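Local structure of carboxylase (Deinococcus radiodurans, 5H80) at residues H237-V242 with W253-T258; L299-F304 with R320-H325; G388-T393 with G411-P416. The protein forms the biotin carboxylase domain of a single-chain bacterial carboxylase and probably catalyses the ATP-dependent carboxylation of biotin. All blocks are in the same frame, centred on the assembly; numbering follows the deposited sequence.

Contact 1: H237-V242 with W253-T258; sequences HIEVQV and WERDCT
The amide oxygen OE1 of Q241 is gripped by two nitrogens of R255. NH1 comes in at 2.8 Å to Q241 OE1, in the carbonyl plane and on a lone pair; NH2 of R255 reaches the same oxygen from above that plane at 3.1 Å. The amide and guanidinium planes lie 60° apart, yet OE1 stays within the guanidinium plane.

R255 also bonds E239 through the edge of the same group. NE to E239 OE2 is a nearly straight salt bridge of 2.9 Å on the anti lone pair, with carboxylate and guanidinium turned perpendicular. An arginine suits the place because its flat group offers donors to both an acid and an amide, and the bend at chi3 (-66°) turns the guanidinium edge to the ends of E239 and Q241. E239's other oxygen, OE1, takes a hydrogen bond from H237 NE2 at 3.1 Å and a salt bridge from K265, so its carboxylate is held from several sides.

The backbones themselves pair antiparallel: E239 and R255 exchange two bonds as a hydrogen-bonded pair, while I238 with D256 and V240 with E254 form the non-hydrogen-bonded ones. At the H237 end, T258 OG1 accepts H237 N at 2.9 Å, and T258 N closes an Asx turn on D256 OD1; an aspartate suits the place because its short carboxylate reaches the amide two residues on.

The hairpin of strands 236-245 and 249-256 belongs to a four-stranded antiparallel sheet. Strand 299-306 flanks 236-245 on its other edge, and helix 277-293 packs on V240 and W253.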
loop_
_atom_site.group_PDB
_atom_site.type_symbol
_atom_site.label_atom_id
_atom_site.label_comp_id
_atom_site.label_asym_id
_atom_site.label_seq_id
_atom_site.Cartn_x
_atom_site.Cartn_y
_atom_site.Cartn_z
ATOM N N HIS A 237 8.596 4.703 24.449
ATOM C CA HIS A 237 7.770 3.537 24.491
ATOM C C HIS A 237 8.180 2.767 23.287
ATOM O O HIS A 237 7.909 3.209 22.206
ATOM C CB HIS A 237 6.311 3.857 24.431
ATOM C CG HIS A 237 5.425 2.644 24.335
ATOM N ND1 HIS A 237 4.552 2.290 25.339
ATOM C CD2 HIS A 237 5.258 1.701 23.361
ATOM C CE1 HIS A 237 3.938 1.164 25.024
ATOM N NE2 HIS A 237 4.250 0.856 23.780
ATOM N N ILE A 238 8.857 1.674 23.516
ATOM C CA ILE A 238 9.310 0.758 22.424
ATOM C C ILE A 238 8.839 -0.683 22.675
ATOM O O ILE A 238 9.011 -1.213 23.749
ATOM C CB ILE A 238 10.823 0.838 22.259
ATOM C CG1 ILE A 238 11.361 2.259 22.008
ATOM C CG2 ILE A 238 11.188 0.025 21.034
ATOM C CD1 ILE A 238 12.893 2.364 21.751
ATOM N N GLU A 239 8.180 -1.288 21.678
ATOM C CA GLU A 239 7.465 -2.557 21.881
ATOM C C GLU A 239 7.944 -3.487 20.799
ATOM O O GLU A 239 8.227 -3.050 19.685
ATOM C CB GLU A 239 5.968 -2.436 21.832
ATOM C CG GLU A 239 5.335 -1.929 20.479
ATOM C CD GLU A 239 3.853 -1.553 20.598
ATOM O OE1 GLU A 239 3.332 -1.331 21.730
ATOM O OE2 GLU A 239 3.179 -1.492 19.577
ATOM N N VAL A 240 7.903 -4.738 21.112
ATOM C CA VAL A 240 8.392 -5.770 20.180
ATOM C C VAL A 240 7.288 -6.668 19.744
ATOM O O VAL A 240 6.579 -7.209 20.545
ATOM C CB VAL A 240 9.558 -6.628 20.793
ATOM C CG1 VAL A 240 9.861 -7.735 19.884
ATOM C CG2 VAL A 240 10.770 -5.801 21.157
ATOM N N GLN A 241 7.100 -6.856 18.407
ATOM C CA GLN A 241 6.144 -7.798 17.878
ATOM C C GLN A 241 6.692 -9.210 17.857
ATOM O O GLN A 241 7.758 -9.444 17.181
ATOM C CB GLN A 241 5.827 -7.379 16.411
ATOM C CG GLN A 241 4.833 -8.270 15.775
ATOM C CD GLN A 241 3.376 -8.093 16.364
ATOM O OE1 GLN A 241 2.785 -7.070 16.240
ATOM N NE2 GLN A 241 2.933 -9.135 17.182
ATOM N N VAL A 242 6.007 -10.083 18.598
ATOM C CA VAL A 242 6.197 -11.502 18.591
ATOM C C VAL A 242 5.150 -12.346 17.911
ATOM O O VAL A 242 3.975 -12.047 17.801
ATOM C CB VAL A 242 6.485 -12.009 20.030
ATOM C CG1 VAL A 242 6.589 -13.515 20.132
ATOM C CG2 VAL A 242 7.771 -11.353 20.550
ATOM N N TRP A 253 10.641 -7.401 14.793
ATOM C CA TRP A 253 11.323 -6.233 15.265
ATOM C C TRP A 253 10.402 -5.350 16.125
ATOM O O TRP A 253 9.454 -5.858 16.739
ATOM C CB TRP A 253 12.005 -5.425 14.067
ATOM C CG TRP A 253 13.036 -6.344 13.372
ATOM C CD1 TRP A 253 14.345 -6.528 13.691
ATOM C CD2 TRP A 253 12.808 -7.074 12.170
ATOM N NE1 TRP A 253 14.932 -7.370 12.788
ATOM C CE2 TRP A 253 14.012 -7.744 11.855
ATOM C CE3 TRP A 253 11.649 -7.276 11.349
ATOM C CZ2 TRP A 253 14.133 -8.559 10.696
ATOM C CZ3 TRP A 253 11.783 -8.153 10.204
ATOM C CH2 TRP A 253 12.997 -8.689 9.892
ATOM N N GLU A 254 10.594 -4.049 16.076
ATOM C CA GLU A 254 10.012 -3.124 16.990
ATOM C C GLU A 254 9.104 -2.094 16.415
ATOM O O GLU A 254 9.180 -1.716 15.220
ATOM C CB GLU A 254 11.070 -2.456 17.856
ATOM C CG GLU A 254 11.823 -1.231 17.387
ATOM C CD GLU A 254 12.732 -1.443 16.160
ATOM O OE1 GLU A 254 13.023 -2.612 15.860
ATOM O OE2 GLU A 254 13.115 -0.394 15.641
ATOM N N ARG A 255 8.404 -1.391 17.318
ATOM C CA ARG A 255 7.626 -0.164 17.004
ATOM C C ARG A 255 7.785 0.815 18.132
ATOM O O ARG A 255 8.038 0.375 19.292
ATOM C CB ARG A 255 6.119 -0.443 16.901
ATOM C CG ARG A 255 5.601 -1.262 15.782
ATOM C CD ARG A 255 4.118 -1.622 15.836
ATOM N NE ARG A 255 3.712 -2.496 16.935
ATOM C CZ ARG A 255 3.466 -3.784 16.834
ATOM N NH1 ARG A 255 3.597 -4.467 15.675
ATOM N NH2 ARG A 255 3.057 -4.420 17.893
ATOM N N ASP A 256 7.744 2.111 17.798
ATOM C CA ASP A 256 7.869 3.166 18.783
ATOM C C ASP A 256 6.602 3.949 18.771
ATOM O O ASP A 256 6.222 4.551 17.754
ATOM C CB ASP A 256 9.034 4.013 18.535
ATOM C CG ASP A 256 9.347 5.046 19.639
ATOM O OD1 ASP A 256 8.485 5.886 19.945
ATOM O OD2 ASP A 256 10.525 4.952 20.083
ATOM N N CYS A 257 6.014 3.984 19.936
ATOM C CA CYS A 257 4.703 4.604 20.132
ATOM C C CYS A 257 4.808 5.704 21.234
ATOM O O CYS A 257 3.886 5.864 22.063
ATOM C CB CYS A 257 3.706 3.610 20.591
ATOM S SG CYS A 257 3.600 2.114 19.543
ATOM N N THR A 258 5.884 6.449 21.223
ATOM C CA THR A 258 6.172 7.440 22.277
ATOM C C THR A 258 5.223 8.629 22.358
ATOM O O THR A 258 4.941 9.171 23.419
ATOM C CB THR A 258 7.642 7.855 22.150
ATOM O OG1 THR A 258 8.541 6.731 22.328
ATOM C CG2 THR A 258 7.994 9.135 23.089
#

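Contact 2: L299-F304 with R320-H325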
loop_
_atom_site.group_PDB
_atom_site.type_symbol
_atom_site.label_atom_id
_atom_site.label_comp_id
_atom_site.label_asym_id
_atom_site.label_seq_id
_atom_site.Cartn_x
_atom_site.Cartn_y
_atom_site.Cartn_z
ATOM N N LEU A 299 -0.021 -14.236 18.034
ATOM C CA LEU A 299 0.658 -12.983 18.162
ATOM C C LEU A 299 0.641 -12.397 19.557
ATOM O O LEU A 299 -0.411 -12.395 20.195
ATOM C CB LEU A 299 0.159 -11.930 17.165
ATOM C CG LEU A 299 0.120 -12.156 15.657
ATOM C CD1 LEU A 299 -0.454 -10.958 14.889
ATOM C CD2 LEU A 299 1.483 -12.574 15.119
ATOM N N GLY A 300 1.664 -11.594 19.900
ATOM C CA GLY A 300 1.664 -10.872 21.139
ATOM C C GLY A 300 2.686 -9.761 21.058
ATOM O O GLY A 300 3.582 -9.909 20.158
ATOM N N THR A 301 2.558 -8.724 21.866
ATOM C CA THR A 301 3.479 -7.618 21.847
ATOM C C THR A 301 4.037 -7.500 23.306
ATOM O O THR A 301 3.245 -7.590 24.213
ATOM C CB THR A 301 2.819 -6.373 21.440
ATOM O OG1 THR A 301 2.306 -6.519 20.101
ATOM C CG2 THR A 301 3.684 -5.109 21.574
ATOM N N PHE A 302 5.328 -7.214 23.445
ATOM C CA PHE A 302 5.977 -6.928 24.681
ATOM C C PHE A 302 6.420 -5.452 24.635
ATOM O O PHE A 302 7.238 -5.056 23.750
ATOM C CB PHE A 302 7.116 -7.875 24.852
ATOM C CG PHE A 302 6.685 -9.255 24.973
ATOM C CD1 PHE A 302 6.328 -9.750 26.248
ATOM C CD2 PHE A 302 6.413 -10.047 23.839
ATOM C CE1 PHE A 302 5.847 -11.050 26.395
ATOM C CE2 PHE A 302 5.868 -11.333 23.984
ATOM C CZ PHE A 302 5.628 -11.830 25.266
ATOM N N GLU A 303 5.883 -4.686 25.562
ATOM C CA GLU A 303 6.017 -3.203 25.693
ATOM C C GLU A 303 7.164 -2.859 26.715
ATOM O O GLU A 303 7.258 -3.478 27.777
ATOM C CB GLU A 303 4.776 -2.448 26.022
ATOM C CG GLU A 303 3.673 -2.735 25.052
ATOM C CD GLU A 303 2.399 -1.943 25.388
ATOM O OE1 GLU A 303 2.366 -1.306 26.471
ATOM O OE2 GLU A 303 1.481 -1.951 24.569
ATOM N N PHE A 304 7.973 -1.893 26.346
ATOM C CA PHE A 304 9.049 -1.416 27.222
ATOM C C PHE A 304 9.101 0.114 27.232
ATOM O O PHE A 304 8.724 0.781 26.268
ATOM C CB PHE A 304 10.412 -1.923 26.722
ATOM C CG PHE A 304 10.527 -3.369 26.611
ATOM C CD1 PHE A 304 11.071 -4.174 27.646
ATOM C CD2 PHE A 304 10.130 -4.050 25.421
ATOM C CE1 PHE A 304 11.240 -5.476 27.548
ATOM C CE2 PHE A 304 10.286 -5.475 25.310
ATOM C CZ PHE A 304 10.806 -6.213 26.406
ATOM N N ARG A 320 -2.194 -10.431 22.178
ATOM C CA ARG A 320 -3.206 -10.238 21.138
ATOM C C ARG A 320 -2.603 -9.453 20.010
ATOM O O ARG A 320 -1.542 -8.910 20.224
ATOM C CB ARG A 320 -4.405 -9.481 21.716
ATOM C CG ARG A 320 -4.016 -8.334 22.650
ATOM C CD ARG A 320 -5.140 -7.406 22.902
ATOM N NE ARG A 320 -4.731 -6.251 23.743
ATOM C CZ ARG A 320 -4.230 -5.106 23.244
ATOM N NH1 ARG A 320 -4.084 -4.905 21.879
ATOM N NH2 ARG A 320 -3.904 -4.110 24.060
ATOM N N LEU A 321 -3.378 -9.326 18.920
ATOM C CA LEU A 321 -3.195 -8.310 17.899
ATOM C C LEU A 321 -3.248 -6.934 18.527
ATOM O O LEU A 321 -3.942 -6.700 19.529
ATOM C CB LEU A 321 -4.232 -8.399 16.800
ATOM C CG LEU A 321 -4.114 -7.558 15.502
ATOM C CD1 LEU A 321 -2.917 -8.021 14.678
ATOM C CD2 LEU A 321 -5.386 -7.695 14.729
ATOM N N GLN A 322 -2.462 -6.005 18.000
ATOM C CA GLN A 322 -2.665 -4.584 18.359
ATOM C C GLN A 322 -3.027 -3.634 17.228
ATOM O O GLN A 322 -2.720 -3.944 16.018
ATOM C CB GLN A 322 -1.372 -4.023 18.917
ATOM C CG GLN A 322 -1.030 -4.371 20.370
ATOM C CD GLN A 322 0.328 -3.923 20.755
ATOM O OE1 GLN A 322 1.235 -3.755 19.914
ATOM N NE2 GLN A 322 0.485 -3.611 22.039
ATOM N N VAL A 323 -3.535 -2.466 17.616
ATOM C CA VAL A 323 -4.006 -1.478 16.688
ATOM C C VAL A 323 -2.858 -1.112 15.698
ATOM O O VAL A 323 -3.159 -0.953 14.440
ATOM C CB VAL A 323 -4.425 -0.154 17.408
ATOM C CG1 VAL A 323 -4.727 0.944 16.423
ATOM C CG2 VAL A 323 -5.741 -0.383 18.160
ATOM N N GLU A 324 -1.642 -0.912 16.226
ATOM C CA GLU A 324 -0.505 -0.530 15.444
ATOM C C GLU A 324 0.190 -1.673 14.655
ATOM O O GLU A 324 1.336 -1.449 14.243
ATOM C CB GLU A 324 0.466 0.285 16.275
ATOM C CG GLU A 324 1.074 -0.364 17.418
ATOM C CD GLU A 324 0.257 -0.384 18.718
ATOM O OE1 GLU A 324 -0.985 -0.262 18.685
ATOM O OE2 GLU A 324 0.912 -0.524 19.796
ATOM N N HIS A 325 -0.430 -2.900 14.535
ATOM C CA HIS A 325 0.186 -4.033 13.886
ATOM C C HIS A 325 0.374 -3.558 12.393
ATOM O O HIS A 325 1.376 -3.985 11.798
ATOM C CB HIS A 325 -0.706 -5.256 13.904
ATOM C CG HIS A 325 -1.912 -5.147 12.996
ATOM N ND1 HIS A 325 -3.066 -4.486 13.319
ATOM C CD2 HIS A 325 -2.087 -5.579 11.708
ATOM C CE1 HIS A 325 -3.942 -4.540 12.300
ATOM N NE2 HIS A 325 -3.367 -5.206 11.307
HETATM O O HOH W 1 0.833 -8.453 18.922
#
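Q322 reaches across to T301 and E303 from the loop that follows strand 312-318, which includes a type I beta turn from Q322 to H325, in a domain whose family assignment points to the ATP-grasp fold. Its chain leaves with CG anti to the carbonyl carbon (chi1 -78°) and then runs extended, which carries the terminal amide to strand 299-304.

There Q322 crosses T301 at about a right angle. Its OE1 lies 3.0 Å from T301 OG1, a weak hydrogen bond at most, and 3.3 Å from the methyl CG2 of T301. The branched threonine thus meets the amide oxygen with both a hydroxyl and a methyl; R255 NH2 also gives that oxygen a weak hydrogen bond. On the other side of the amide, NE2 gives a weak bond to E303 OE2; the carboxylate and amide planes are turned 44° apart. E303 OE2 also forms a salt bridge with K265. A glutamine suits this position because one flat group offers both an acceptor and a donor, and a leucine here would probably leave T301 and E303 without their polar link to the loop.

Water fills in beside the threonine, lying 2.7 Å from T301 OG1 and donating to R320 O. The R320 guanidinium is held by E116, which forms a salt bridge with NE, and by L321 O, which accepts from NH1.

Farther along, the apolar ends of L299 and L321 run alongside each other in the same direction, with CD1 of L299 3.8 Å from CD1 of L321. That same L321 CD1 sits over one face of the H325 ring, displaced from the ring centre, while H325 N and ND1 both bond Q322 O, ND1 at 2.8 Å.

Contact 3: G388-T393 with G411-P416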
loop_
_atom_site.group_PDB
_atom_site.type_symbol
_atom_site.label_atom_id
_atom_site.label_comp_id
_atom_site.label_asym_id
_atom_site.label_seq_id
_atom_site.Cartn_x
_atom_site.Cartn_y
_atom_site.Cartn_z
ATOM N N GLY A 388 -20.354 15.259 17.991
ATOM C CA GLY A 388 -21.247 14.399 17.236
ATOM C C GLY A 388 -21.367 14.840 15.787
ATOM O O GLY A 388 -20.584 15.683 15.299
ATOM N N GLY A 389 -22.340 14.242 15.097
ATOM C CA GLY A 389 -22.590 14.559 13.733
ATOM C C GLY A 389 -22.587 13.333 12.910
ATOM O O GLY A 389 -22.176 12.260 13.365
ATOM N N GLN A 390 -23.072 13.496 11.697
ATOM C CA GLN A 390 -23.107 12.420 10.705
ATOM C C GLN A 390 -22.025 12.783 9.716
ATOM O O GLN A 390 -21.862 13.949 9.383
ATOM C CB GLN A 390 -24.468 12.400 10.029
ATOM C CG GLN A 390 -24.560 11.619 8.722
ATOM C CD GLN A 390 -25.984 11.620 8.291
ATOM O OE1 GLN A 390 -26.596 12.693 8.279
ATOM N NE2 GLN A 390 -26.547 10.455 8.034
ATOM N N VAL A 391 -21.266 11.774 9.292
ATOM C CA VAL A 391 -20.221 11.957 8.347
ATOM C C VAL A 391 -20.712 12.254 6.951
ATOM O O VAL A 391 -21.405 11.445 6.327
ATOM C CB VAL A 391 -19.282 10.736 8.382
ATOM C CG1 VAL A 391 -18.367 10.744 7.178
ATOM C CG2 VAL A 391 -18.552 10.771 9.733
ATOM N N GLN A 392 -20.376 13.460 6.462
ATOM C CA GLN A 392 -20.901 13.936 5.178
ATOM C C GLN A 392 -20.032 13.805 3.972
ATOM O O GLN A 392 -20.538 13.590 2.857
ATOM C CB GLN A 392 -21.394 15.421 5.310
ATOM C CG GLN A 392 -22.751 15.464 5.999
ATOM C CD GLN A 392 -23.036 16.703 6.809
ATOM O OE1 GLN A 392 -22.296 17.691 6.786
ATOM N NE2 GLN A 392 -24.128 16.649 7.556
ATOM N N THR A 393 -18.739 13.947 4.199
ATOM C CA THR A 393 -17.730 13.793 3.210
ATOM C C THR A 393 -16.630 13.017 3.952
ATOM O O THR A 393 -16.314 13.291 5.135
ATOM C CB THR A 393 -17.192 15.151 2.715
ATOM O OG1 THR A 393 -18.299 15.934 2.261
ATOM C CG2 THR A 393 -16.220 14.982 1.583
ATOM N N GLY A 411 -22.192 9.086 5.259
ATOM C CA GLY A 411 -23.497 9.044 5.863
ATOM C C GLY A 411 -23.529 8.273 7.134
ATOM O O GLY A 411 -24.607 8.056 7.665
ATOM N N LEU A 412 -22.370 7.756 7.591
ATOM C CA LEU A 412 -22.311 7.121 8.902
ATOM C C LEU A 412 -22.468 8.163 9.983
ATOM O O LEU A 412 -21.882 9.291 9.877
ATOM C CB LEU A 412 -20.980 6.261 9.055
ATOM C CG LEU A 412 -20.924 5.563 10.409
ATOM C CD1 LEU A 412 -21.910 4.397 10.284
ATOM C CD2 LEU A 412 -19.493 5.195 10.869
ATOM N N THR A 413 -23.200 7.856 11.055
ATOM C CA THR A 413 -23.220 8.680 12.287
ATOM C C THR A 413 -22.528 7.842 13.300
ATOM O O THR A 413 -23.096 6.905 13.749
ATOM C CB THR A 413 -24.667 8.986 12.870
ATOM O OG1 THR A 413 -25.357 9.783 11.975
ATOM C CG2 THR A 413 -24.639 9.800 14.167
ATOM N N PRO A 414 -21.262 8.165 13.691
ATOM C CA PRO A 414 -20.648 7.391 14.768
ATOM C C PRO A 414 -21.339 7.418 16.141
ATOM O O PRO A 414 -21.924 8.416 16.512
ATOM C CB PRO A 414 -19.259 8.002 14.863
ATOM C CG PRO A 414 -18.996 8.547 13.506
ATOM C CD PRO A 414 -20.325 9.179 13.198
ATOM N N SER A 415 -21.274 6.322 16.872
ATOM C CA SER A 415 -21.967 6.244 18.151
ATOM C C SER A 415 -20.968 6.511 19.234
ATOM O O SER A 415 -19.808 5.988 19.198
ATOM C CB SER A 415 -22.586 4.847 18.336
ATOM O OG SER A 415 -22.861 4.591 19.718
ATOM N N PRO A 416 -21.384 7.286 20.255
ATOM C CA PRO A 416 -20.479 7.478 21.393
ATOM C C PRO A 416 -20.244 6.229 22.244
ATOM O O PRO A 416 -19.497 6.285 23.229
ATOM C CB PRO A 416 -21.204 8.536 22.237
ATOM C CG PRO A 416 -22.644 8.328 21.950
ATOM C CD PRO A 416 -22.715 7.899 20.487
HETATM O O HOH W 2 -21.804 10.856 15.916
#
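V391 and L412 open the set of backbone hydrogen bonds: V391 N meets L412 O at 2.6 Å, almost straight on, and V391 O in return accepts G411 N at 2.7 Å. One residue thus ties both of its peptide groups to the opposing segment. The positive phi of G411 (92°) suits a glycine, the residue that tolerates it most easily.

One side-chain bond adds to these. The extended Q390, its CG anti to the backbone N (chi1 164°), brings NE2 to 3.1 Å from G411 O, which it meets from above the carbonyl plane. The length of a glutamine lets its amide reach G411 O. Its CB also lies close to T413 OG1, the two side chains crossing at about a right angle.

A water bridges the far end, donating to G389 O and to P414 O.

Apolar contact is slight: V391 CG2 lies 4.2 Å from P414 CD. V391 is buried and also touches V408 and V453, which suits a small branched residue.

The arrangement is a surface pairing of two connecting loops in the biotin carboxylase C-terminal domain, next to a classic beta bulge where Q392 and T393 both face A451.

How the contacts relate
Along the chain the three contacts follow in series, each closing before the next opens. Contacts 1 and 2 lie with centres about 8 Å apart on the same four-stranded antiparallel sheet, where strands 236-245 and 299-306 are neighbours; the loop 320-325 reaches back over it, and R255 and Q322 approach one another between them. Both belong to the ATP-binding domain and are buried. Contact 3 is separate: its centre is about 33 Å from that of contact 1 and 29 Å from that of contact 2, at the surface, in the biotin carboxylase C-terminal domain. Contacts 1 and 2 thus tie together one sheet of the probable ATP-grasp domain, while contact 3 joins loops of the C-terminal domain.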